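Local coordinates for protein zinc peptidase (Vibrio cholerae, PDB 2GU1) that cleaves the peptide cross-links between peptidoglycan strands as a zinc-dependent DD-endopeptidase, probably making room for new glycan strands as the cell wall expands, at residues F148-K153 / S165-I170; A243-T248 / Q296-A301; H259-N264 / T304-G309. All coordinates share one frame; numbering follows the deposited sequence.

Interaction 1 (F148-K153 / S165-I170)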
loop_
_atom_site.group_PDB
_atom_site.type_symbol
_atom_site.label_atom_id
_atom_site.label_comp_id
_atom_site.label_asym_id
_atom_site.label_seq_id
_atom_site.Cartn_x
_atom_site.Cartn_y
_atom_site.Cartn_z
ATOM N N PHE A 148 4.668 -26.769 11.712
ATOM C CA PHE A 148 4.939 -25.330 11.655
ATOM C C PHE A 148 4.134 -24.555 12.704
ATOM O O PHE A 148 3.096 -25.022 13.177
ATOM C CB PHE A 148 4.585 -24.792 10.261
ATOM C CG PHE A 148 3.139 -24.991 9.884
ATOM C CD1 PHE A 148 2.158 -24.095 10.305
ATOM C CD2 PHE A 148 2.751 -26.110 9.149
ATOM C CE1 PHE A 148 0.812 -24.312 10.003
ATOM C CE2 PHE A 148 1.406 -26.337 8.843
ATOM C CZ PHE A 148 0.437 -25.440 9.270
ATOM N N ASP A 149 4.619 -23.365 13.053
ATOM C CA ASP A 149 3.959 -22.491 14.024
ATOM C C ASP A 149 4.121 -21.074 13.499
ATOM O O ASP A 149 5.244 -20.629 13.278
ATOM C CB ASP A 149 4.631 -22.602 15.399
ATOM C CG ASP A 149 4.496 -23.989 16.012
ATOM O OD1 ASP A 149 3.362 -24.379 16.354
ATOM O OD2 ASP A 149 5.526 -24.684 16.158
ATOM N N ILE A 150 3.009 -20.375 13.307
ATOM C CA ILE A 150 3.022 -19.011 12.796
ATOM C C ILE A 150 2.427 -18.066 13.834
ATOM O O ILE A 150 1.275 -18.235 14.233
ATOM C CB ILE A 150 2.164 -18.891 11.528
ATOM C CG1 ILE A 150 2.518 -20.020 10.551
ATOM C CG2 ILE A 150 2.367 -17.515 10.883
ATOM C CD1 ILE A 150 3.991 -20.039 10.107
ATOM N N LEU A 151 3.197 -17.078 14.275
ATOM C CA LEU A 151 2.674 -16.114 15.252
ATOM C C LEU A 151 2.159 -14.884 14.508
ATOM O O LEU A 151 2.916 -14.212 13.807
ATOM C CB LEU A 151 3.757 -15.692 16.254
ATOM C CG LEU A 151 3.215 -14.704 17.297
ATOM C CD1 LEU A 151 2.250 -15.438 18.210
ATOM C CD2 LEU A 151 4.350 -14.099 18.121
ATOM N N VAL A 152 0.864 -14.607 14.652
ATOM C CA VAL A 152 0.236 -13.469 14.003
ATOM C C VAL A 152 -0.355 -12.503 15.038
ATOM O O VAL A 152 -0.797 -12.912 16.113
ATOM C CB VAL A 152 -0.909 -13.935 13.058
ATOM C CG1 VAL A 152 -1.611 -12.740 12.417
ATOM C CG2 VAL A 152 -0.349 -14.862 11.989
ATOM N N LYS A 153 -0.332 -11.222 14.707
ATOM C CA LYS A 153 -0.903 -10.193 15.557
ATOM C C LYS A 153 -2.164 -9.759 14.835
ATOM O O LYS A 153 -2.121 -9.440 13.648
ATOM C CB LYS A 153 0.045 -8.998 15.694
ATOM C CG LYS A 153 1.141 -9.190 16.719
ATOM C CD LYS A 153 1.893 -7.886 16.966
ATOM C CE LYS A 153 2.786 -7.998 18.195
ATOM N NZ LYS A 153 1.986 -8.284 19.423
ATOM N N SER A 165 -4.065 -7.455 10.265
ATOM C CA SER A 165 -3.215 -8.457 10.904
ATOM C C SER A 165 -1.808 -8.406 10.329
ATOM O O SER A 165 -1.593 -7.850 9.252
ATOM C CB SER A 165 -3.771 -9.861 10.673
ATOM O OG SER A 165 -3.623 -10.212 9.307
ATOM N N GLU A 166 -0.864 -9.010 11.046
ATOM C CA GLU A 166 0.529 -9.041 10.602
ATOM C C GLU A 166 1.247 -10.252 11.182
ATOM O O GLU A 166 1.135 -10.545 12.379
ATOM C CB GLU A 166 1.259 -7.756 11.028
ATOM C CG GLU A 166 2.647 -7.612 10.404
ATOM C CD GLU A 166 3.289 -6.270 10.695
ATOM O OE1 GLU A 166 3.894 -6.114 11.779
ATOM O OE2 GLU A 166 3.178 -5.367 9.837
ATOM N N ILE A 167 1.957 -10.975 10.325
ATOM C CA ILE A 167 2.715 -12.145 10.756
ATOM C C ILE A 167 3.986 -11.622 11.410
ATOM O O ILE A 167 4.698 -10.800 10.822
ATOM C CB ILE A 167 3.102 -13.032 9.553
ATOM C CG1 ILE A 167 1.843 -13.413 8.769
ATOM C CG2 ILE A 167 3.888 -14.239 10.031
ATOM C CD1 ILE A 167 2.098 -14.406 7.626
ATOM N N LYS A 168 4.281 -12.106 12.614
ATOM C CA LYS A 168 5.458 -11.654 13.341
ATOM C C LYS A 168 6.574 -12.687 13.405
ATOM O O LYS A 168 7.751 -12.331 13.484
ATOM C CB LYS A 168 5.069 -11.236 14.771
ATOM C CG LYS A 168 3.928 -10.217 14.827
ATOM C CD LYS A 168 4.050 -9.156 13.719
ATOM C CE LYS A 168 4.430 -7.772 14.253
ATOM N NZ LYS A 168 5.739 -7.740 14.965
ATOM N N ALA A 169 6.209 -13.960 13.369
ATOM C CA ALA A 169 7.196 -15.022 13.437
ATOM C C ALA A 169 6.746 -16.252 12.656
ATOM O O ALA A 169 5.555 -16.558 12.575
ATOM C CB ALA A 169 7.461 -15.396 14.898
ATOM N N ILE A 170 7.725 -16.956 12.103
ATOM C CA ILE A 170 7.478 -18.147 11.304
ATOM C C ILE A 170 8.497 -19.194 11.733
ATOM O O ILE A 170 9.697 -18.926 11.734
ATOM C CB ILE A 170 7.684 -17.839 9.797
ATOM C CG1 ILE A 170 6.682 -16.772 9.340
ATOM C CG2 ILE A 170 7.553 -19.107 8.971
ATOM C CD1 ILE A 170 6.890 -16.301 7.913
#
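Strands 147-157 and 160-173 form an antiparallel beta hairpin, and a classic beta bulge interrupts their pairing where Lys168 and Ala169 both face Leu151. The carbonyl of Leu151 accepts two backbone bonds there: a short, straight one from Lys168 N to Leu151 O (2.8 Å, 168° at the hydrogen) and a weak one from Ala169 N. Beyond the bulge Lys153 pairs with Glu166 through N-H...O bonds in both directions.

Ile150, Val152, Ile167 and Ile170 share one face of the sheet. Chi1 of -48° sets Ile150 CG1 beside the backbone N; the CG2 branch, anti to that N, touches Ile167 CG2 at 3.7 Å. Ile150 CD1 reaches Ile170 CG2 at 3.9 Å, these two side chains lying side by side. Val152 CG2 meets Ile167 CG1 more loosely, at 4.2 Å. Helix 122-132 covers this apolar face through Ile128.

On the other face Leu151 CB rests on Ala169 CB at 4.0 Å, and two lysines cross, Lys153 CG lying 3.5 Å from Lys168 CG. Lys153 NZ and Lys168 NZ, of like charge, stay 5.9 Å apart; the former is drawn to Glu100 in a salt bridge, which probably eases the repulsion. Strands 97-106 and 179-183 flank the pair, making it an interior pair of a bulged, five-stranded antiparallel sheet with a helix packed on its apolar face, within the Csd3-type second domain.

Interaction 2 (A243-T248 / Q296-A301)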
loop_
_atom_site.group_PDB
_atom_site.type_symbol
_atom_site.label_atom_id
_atom_site.label_comp_id
_atom_site.label_asym_id
_atom_site.label_seq_id
_atom_site.Cartn_x
_atom_site.Cartn_y
_atom_site.Cartn_z
ATOM N N ALA A 243 12.506 9.366 -19.363
ATOM C CA ALA A 243 13.610 8.809 -18.593
ATOM C C ALA A 243 13.166 7.501 -17.958
ATOM O O ALA A 243 12.027 7.383 -17.505
ATOM C CB ALA A 243 14.047 9.783 -17.509
ATOM N N PRO A 244 14.057 6.499 -17.919
ATOM C CA PRO A 244 13.699 5.214 -17.318
ATOM C C PRO A 244 13.476 5.312 -15.812
ATOM O O PRO A 244 14.188 6.037 -15.106
ATOM C CB PRO A 244 14.887 4.319 -17.673
ATOM C CG PRO A 244 16.035 5.292 -17.676
ATOM C CD PRO A 244 15.434 6.464 -18.444
ATOM N N VAL A 245 12.477 4.575 -15.337
ATOM C CA VAL A 245 12.117 4.540 -13.921
ATOM C C VAL A 245 12.288 3.087 -13.510
ATOM O O VAL A 245 11.832 2.192 -14.219
ATOM C CB VAL A 245 10.639 4.969 -13.715
ATOM C CG1 VAL A 245 10.236 4.824 -12.258
ATOM C CG2 VAL A 245 10.456 6.404 -14.172
ATOM N N TYR A 246 12.953 2.852 -12.381
ATOM C CA TYR A 246 13.203 1.495 -11.917
ATOM C C TYR A 246 12.621 1.228 -10.539
ATOM O O TYR A 246 12.522 2.140 -9.719
ATOM C CB TYR A 246 14.703 1.240 -11.834
ATOM C CG TYR A 246 15.465 1.645 -13.070
ATOM C CD1 TYR A 246 15.632 0.759 -14.134
ATOM C CD2 TYR A 246 16.022 2.919 -13.174
ATOM C CE1 TYR A 246 16.346 1.134 -15.274
ATOM C CE2 TYR A 246 16.736 3.304 -14.309
ATOM C CZ TYR A 246 16.895 2.408 -15.350
ATOM O OH TYR A 246 17.627 2.776 -16.452
ATOM N N SER A 247 12.267 -0.029 -10.286
ATOM C CA SER A 247 11.743 -0.416 -8.980
ATOM C C SER A 247 12.910 -0.386 -8.008
ATOM O O SER A 247 14.016 -0.816 -8.343
ATOM C CB SER A 247 11.158 -1.831 -9.011
ATOM O OG SER A 247 10.794 -2.258 -7.698
ATOM N N THR A 248 12.670 0.127 -6.808
ATOM C CA THR A 248 13.722 0.194 -5.806
ATOM C C THR A 248 13.836 -1.121 -5.036
ATOM O O THR A 248 14.641 -1.244 -4.111
ATOM C CB THR A 248 13.461 1.343 -4.826
ATOM O OG1 THR A 248 12.097 1.290 -4.380
ATOM C CG2 THR A 248 13.715 2.686 -5.512
ATOM N N GLN A 296 14.925 -3.185 -11.778
ATOM C CA GLN A 296 14.293 -3.476 -13.058
ATOM C C GLN A 296 13.534 -2.259 -13.587
ATOM O O GLN A 296 12.901 -1.525 -12.820
ATOM C CB GLN A 296 13.323 -4.647 -12.906
ATOM C CG GLN A 296 12.786 -5.189 -14.213
ATOM C CD GLN A 296 11.789 -6.311 -14.005
ATOM O OE1 GLN A 296 11.891 -7.077 -13.047
ATOM N NE2 GLN A 296 10.824 -6.423 -14.913
ATOM N N LYS A 297 13.602 -2.042 -14.898
ATOM C CA LYS A 297 12.893 -0.920 -15.505
ATOM C C LYS A 297 11.412 -1.261 -15.490
ATOM O O LYS A 297 11.014 -2.346 -15.914
ATOM C CB LYS A 297 13.369 -0.681 -16.946
ATOM C CG LYS A 297 12.609 0.435 -17.649
ATOM C CD LYS A 297 13.439 1.121 -18.732
ATOM C CE LYS A 297 13.756 0.196 -19.891
ATOM N NZ LYS A 297 14.506 0.923 -20.966
ATOM N N ILE A 298 10.592 -0.337 -15.001
ATOM C CA ILE A 298 9.159 -0.581 -14.918
ATOM C C ILE A 298 8.327 0.468 -15.643
ATOM O O ILE A 298 7.143 0.253 -15.921
ATOM C CB ILE A 298 8.710 -0.659 -13.440
ATOM C CG1 ILE A 298 9.034 0.651 -12.722
ATOM C CG2 ILE A 298 9.409 -1.823 -12.755
ATOM C CD1 ILE A 298 8.670 0.647 -11.229
ATOM N N ALA A 299 8.941 1.602 -15.959
ATOM C CA ALA A 299 8.220 2.654 -16.658
ATOM C C ALA A 299 9.142 3.747 -17.163
ATOM O O ALA A 299 10.357 3.699 -16.964
ATOM C CB ALA A 299 7.169 3.262 -15.737
ATOM N N LEU A 300 8.542 4.735 -17.816
ATOM C CA LEU A 300 9.276 5.871 -18.332
ATOM C C LEU A 300 8.627 7.083 -17.680
ATOM O O LEU A 300 7.396 7.234 -17.711
ATOM C CB LEU A 300 9.153 5.943 -19.859
ATOM C CG LEU A 300 9.671 4.712 -20.621
ATOM C CD1 LEU A 300 9.518 4.934 -22.127
ATOM C CD2 LEU A 300 11.135 4.464 -20.273
ATOM N N ALA A 301 9.446 7.923 -17.059
ATOM C CA ALA A 301 8.943 9.122 -16.397
ATOM C C ALA A 301 8.152 9.976 -17.368
ATOM O O ALA A 301 8.348 9.902 -18.586
ATOM C CB ALA A 301 10.103 9.920 -15.797
#
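Lys297 reaches back across strand 244-246, its side chain crossing that of Tyr246 obliquely. Its CB lies 3.9 Å from Tyr246 CE1. Lys297 CG, anti to the backbone N, comes within 3.9 Å of Val245 O. Lys297 CD lies against Pro244 CB at 3.7 Å; there a bend at chi3 (66°) turns CE, which carries NZ, away from the straight run. The aliphatic chain thus follows its partner strand backwards, from tyrosine to proline. The Tyr246 ring has the carbonyl carbon of Gln296 at its edge, and its hydroxyl is hydrogen-bonded to Asp207.

Beside this side chain the backbone pairing holds a classic beta bulge: Ile298 and Ala299 both face Val245. Ile298 N donates a nearly straight bond to Val245 O (2.9 Å, 174°), whereas the bond from Ala299 N to the same oxygen is long and weak. Val245 N closes the pair on Ala299 O at 2.8 Å, and Ala301 N binds Ala243 O at 2.7 Å. On the buried side Val245 CG2 packs against Ala301 CB at 3.9 Å.

Strand 297-300 is the middle of a three-stranded antiparallel sheet, with 244-246 and 283-284 flanking it. Val245, Ile298 and Ala299 lean on strand 274-281 through Tyr278 and Leu281, while Ile298 also touches Leu266 and Ile268 of strand 265-269.

Interaction 3 (H259-N264 / T304-G309)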
loop_
_atom_site.group_PDB
_atom_site.type_symbol
_atom_site.label_atom_id
_atom_site.label_comp_id
_atom_site.label_asym_id
_atom_site.label_seq_id
_atom_site.Cartn_x
_atom_site.Cartn_y
_atom_site.Cartn_z
ATOM N N HIS A 259 -4.755 7.996 -13.502
ATOM C CA HIS A 259 -5.492 8.902 -12.636
ATOM C C HIS A 259 -5.528 10.305 -13.242
ATOM O O HIS A 259 -4.532 10.786 -13.783
ATOM C CB HIS A 259 -4.816 8.909 -11.263
ATOM C CG HIS A 259 -5.599 9.597 -10.189
ATOM N ND1 HIS A 259 -5.665 10.969 -10.076
ATOM C CD2 HIS A 259 -6.311 9.097 -9.152
ATOM C CE1 HIS A 259 -6.380 11.285 -9.010
ATOM N NE2 HIS A 259 -6.783 10.168 -8.432
ATOM N N PRO A 260 -6.686 10.980 -13.167
ATOM C CA PRO A 260 -6.826 12.331 -13.724
ATOM C C PRO A 260 -5.792 13.322 -13.194
ATOM O O PRO A 260 -5.359 14.230 -13.913
ATOM C CB PRO A 260 -8.249 12.731 -13.323
ATOM C CG PRO A 260 -8.962 11.410 -13.211
ATOM C CD PRO A 260 -7.944 10.531 -12.543
ATOM N N TYR A 261 -5.394 13.144 -11.939
ATOM C CA TYR A 261 -4.438 14.049 -11.320
ATOM C C TYR A 261 -3.056 13.456 -11.077
ATOM O O TYR A 261 -2.045 14.146 -11.229
ATOM C CB TYR A 261 -5.045 14.583 -10.024
ATOM C CG TYR A 261 -6.279 15.408 -10.305
ATOM C CD1 TYR A 261 -6.174 16.747 -10.669
ATOM C CD2 TYR A 261 -7.545 14.818 -10.321
ATOM C CE1 TYR A 261 -7.293 17.481 -11.053
ATOM C CE2 TYR A 261 -8.673 15.543 -10.703
ATOM C CZ TYR A 261 -8.539 16.872 -11.070
ATOM O OH TYR A 261 -9.645 17.585 -11.478
ATOM N N ALA A 262 -3.007 12.185 -10.705
ATOM C CA ALA A 262 -1.723 11.528 -10.468
ATOM C C ALA A 262 -1.179 11.007 -11.795
ATOM O O ALA A 262 -0.060 10.502 -11.861
ATOM C CB ALA A 262 -1.889 10.387 -9.478
ATOM N N GLY A 263 -1.980 11.147 -12.847
ATOM C CA GLY A 263 -1.584 10.682 -14.169
ATOM C C GLY A 263 -1.421 9.177 -14.142
ATOM O O GLY A 263 -2.070 8.499 -13.339
ATOM N N ASN A 264 -0.575 8.641 -15.019
ATOM C CA ASN A 264 -0.320 7.207 -15.036
ATOM C C ASN A 264 0.537 6.882 -13.814
ATOM O O ASN A 264 1.563 7.532 -13.574
ATOM C CB ASN A 264 0.445 6.802 -16.299
ATOM C CG ASN A 264 -0.359 7.013 -17.560
ATOM O OD1 ASN A 264 -1.457 6.481 -17.702
ATOM N ND2 ASN A 264 0.186 7.789 -18.492
ATOM N N THR A 304 2.223 13.210 -16.983
ATOM C CA THR A 304 0.779 12.969 -17.044
ATOM C C THR A 304 0.129 13.376 -15.726
ATOM O O THR A 304 0.791 13.459 -14.684
ATOM C CB THR A 304 0.427 11.482 -17.351
ATOM O OG1 THR A 304 1.059 10.615 -16.402
ATOM C CG2 THR A 304 0.867 11.103 -18.772
ATOM N N GLY A 305 -1.171 13.644 -15.779
ATOM C CA GLY A 305 -1.882 14.059 -14.585
ATOM C C GLY A 305 -1.785 15.559 -14.438
ATOM O O GLY A 305 -1.656 16.273 -15.434
ATOM N N ARG A 306 -1.838 16.033 -13.197
ATOM C CA ARG A 306 -1.765 17.457 -12.891
ATOM C C ARG A 306 -0.426 17.833 -12.253
ATOM O O ARG A 306 -0.066 17.321 -11.187
ATOM C CB ARG A 306 -2.909 17.842 -11.950
ATOM C CG ARG A 306 -2.763 19.214 -11.301
ATOM C CD ARG A 306 -2.690 20.319 -12.346
ATOM N NE ARG A 306 -3.913 20.419 -13.140
ATOM C CZ ARG A 306 -5.106 20.743 -12.646
ATOM N NH1 ARG A 306 -5.248 21.004 -11.351
ATOM N NH2 ARG A 306 -6.160 20.813 -13.449
ATOM N N LEU A 307 0.300 18.738 -12.905
ATOM C CA LEU A 307 1.597 19.182 -12.405
ATOM C C LEU A 307 2.078 20.464 -13.080
ATOM O O LEU A 307 1.592 20.835 -14.152
ATOM C CB LEU A 307 2.636 18.066 -12.589
ATOM C CG LEU A 307 2.531 17.202 -13.854
ATOM C CD1 LEU A 307 2.573 18.071 -15.105
ATOM C CD2 LEU A 307 3.665 16.194 -13.865
ATOM N N THR A 308 3.039 21.132 -12.442
ATOM C CA THR A 308 3.599 22.383 -12.954
ATOM C C THR A 308 4.792 22.143 -13.865
ATOM O O THR A 308 5.353 23.087 -14.426
ATOM C CB THR A 308 4.057 23.305 -11.807
ATOM O OG1 THR A 308 4.922 22.578 -10.925
ATOM C CG2 THR A 308 2.858 23.826 -11.033
ATOM N N GLY A 309 5.173 20.877 -14.000
ATOM C CA GLY A 309 6.294 20.515 -14.845
ATOM C C GLY A 309 6.584 19.027 -14.772
ATOM O O GLY A 309 6.245 18.383 -13.775
#
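The Tyr261 ring stands nearly perpendicular to the Arg306 guanidinium, their planes 86° apart although the two side chains lie side by side and point the same way. Tyr261 CE1 sits over one face of the guanidinium, 3.8 Å above its plane and toward the rim, while Arg306 CB approaches the ring edge, 3.7 Å from Tyr261 CD1. The arginine chain is bent at chi2 and chi3. His259 CE1 also lies at the edge of the tyrosine. The imidazole itself has Pro260 CD over one face and Tyr261 CA at its edge; its ND1 accepts bonds from Tyr261 N and Ala262 N, the latter well out of the ring plane.

Two hydrogen bonds join these loops of the M23 domain. Arg306 N points almost straight at Tyr261 O (2.7 Å, 175°). Thr304 OG1, placed between its own backbone N and carbonyl carbon (chi1 55°), accepts from Asn264 N at 2.9 Å. Between them the two segments come so close that Gly263 CA and Gly305 CA are only 3.4 Å apart; at both positions a beta carbon would collide with the opposite backbone. Pro260 and Tyr261 pack on Gln33 and Leu36 of helix 29-38, and the Ala262 side chain is about 7 Å from that of zinc ligand His313.

Because Asn264 N donates to Thr304 OG1 and Leu281 O can only accept, the hydroxyl bridges the loop to strand 274-281, accepting on one side and donating on the other. One backbone bond and one to a threonine hydroxyl hold the segments, and two glycines let them come this close, while the charged arginine meets tyrosine at van der Waals range, without ring-face stacking.

Overall arrangement
Interaction 1 belongs to the Csd3-type second domain, whereas interactions 2 and 3 both lie in the M23 peptidase domain. Its centre is 34 Å from that of interaction 2 and 40 Å from that of interaction 3, on the opposite side of the chain's centre from the latter. Interactions 2 and 3 have centres 17 Å apart; their segments alternate along the chain and adjoin in sequence, but the contacts do not otherwise touch. Both lie near, but not at, the catalytic zinc ion, bound by His232, Asp236 and His313: the side chain of Ala262 in interaction 3 is about 10 Å from the metal, that of Ala301 in interaction 2 about 12 Å.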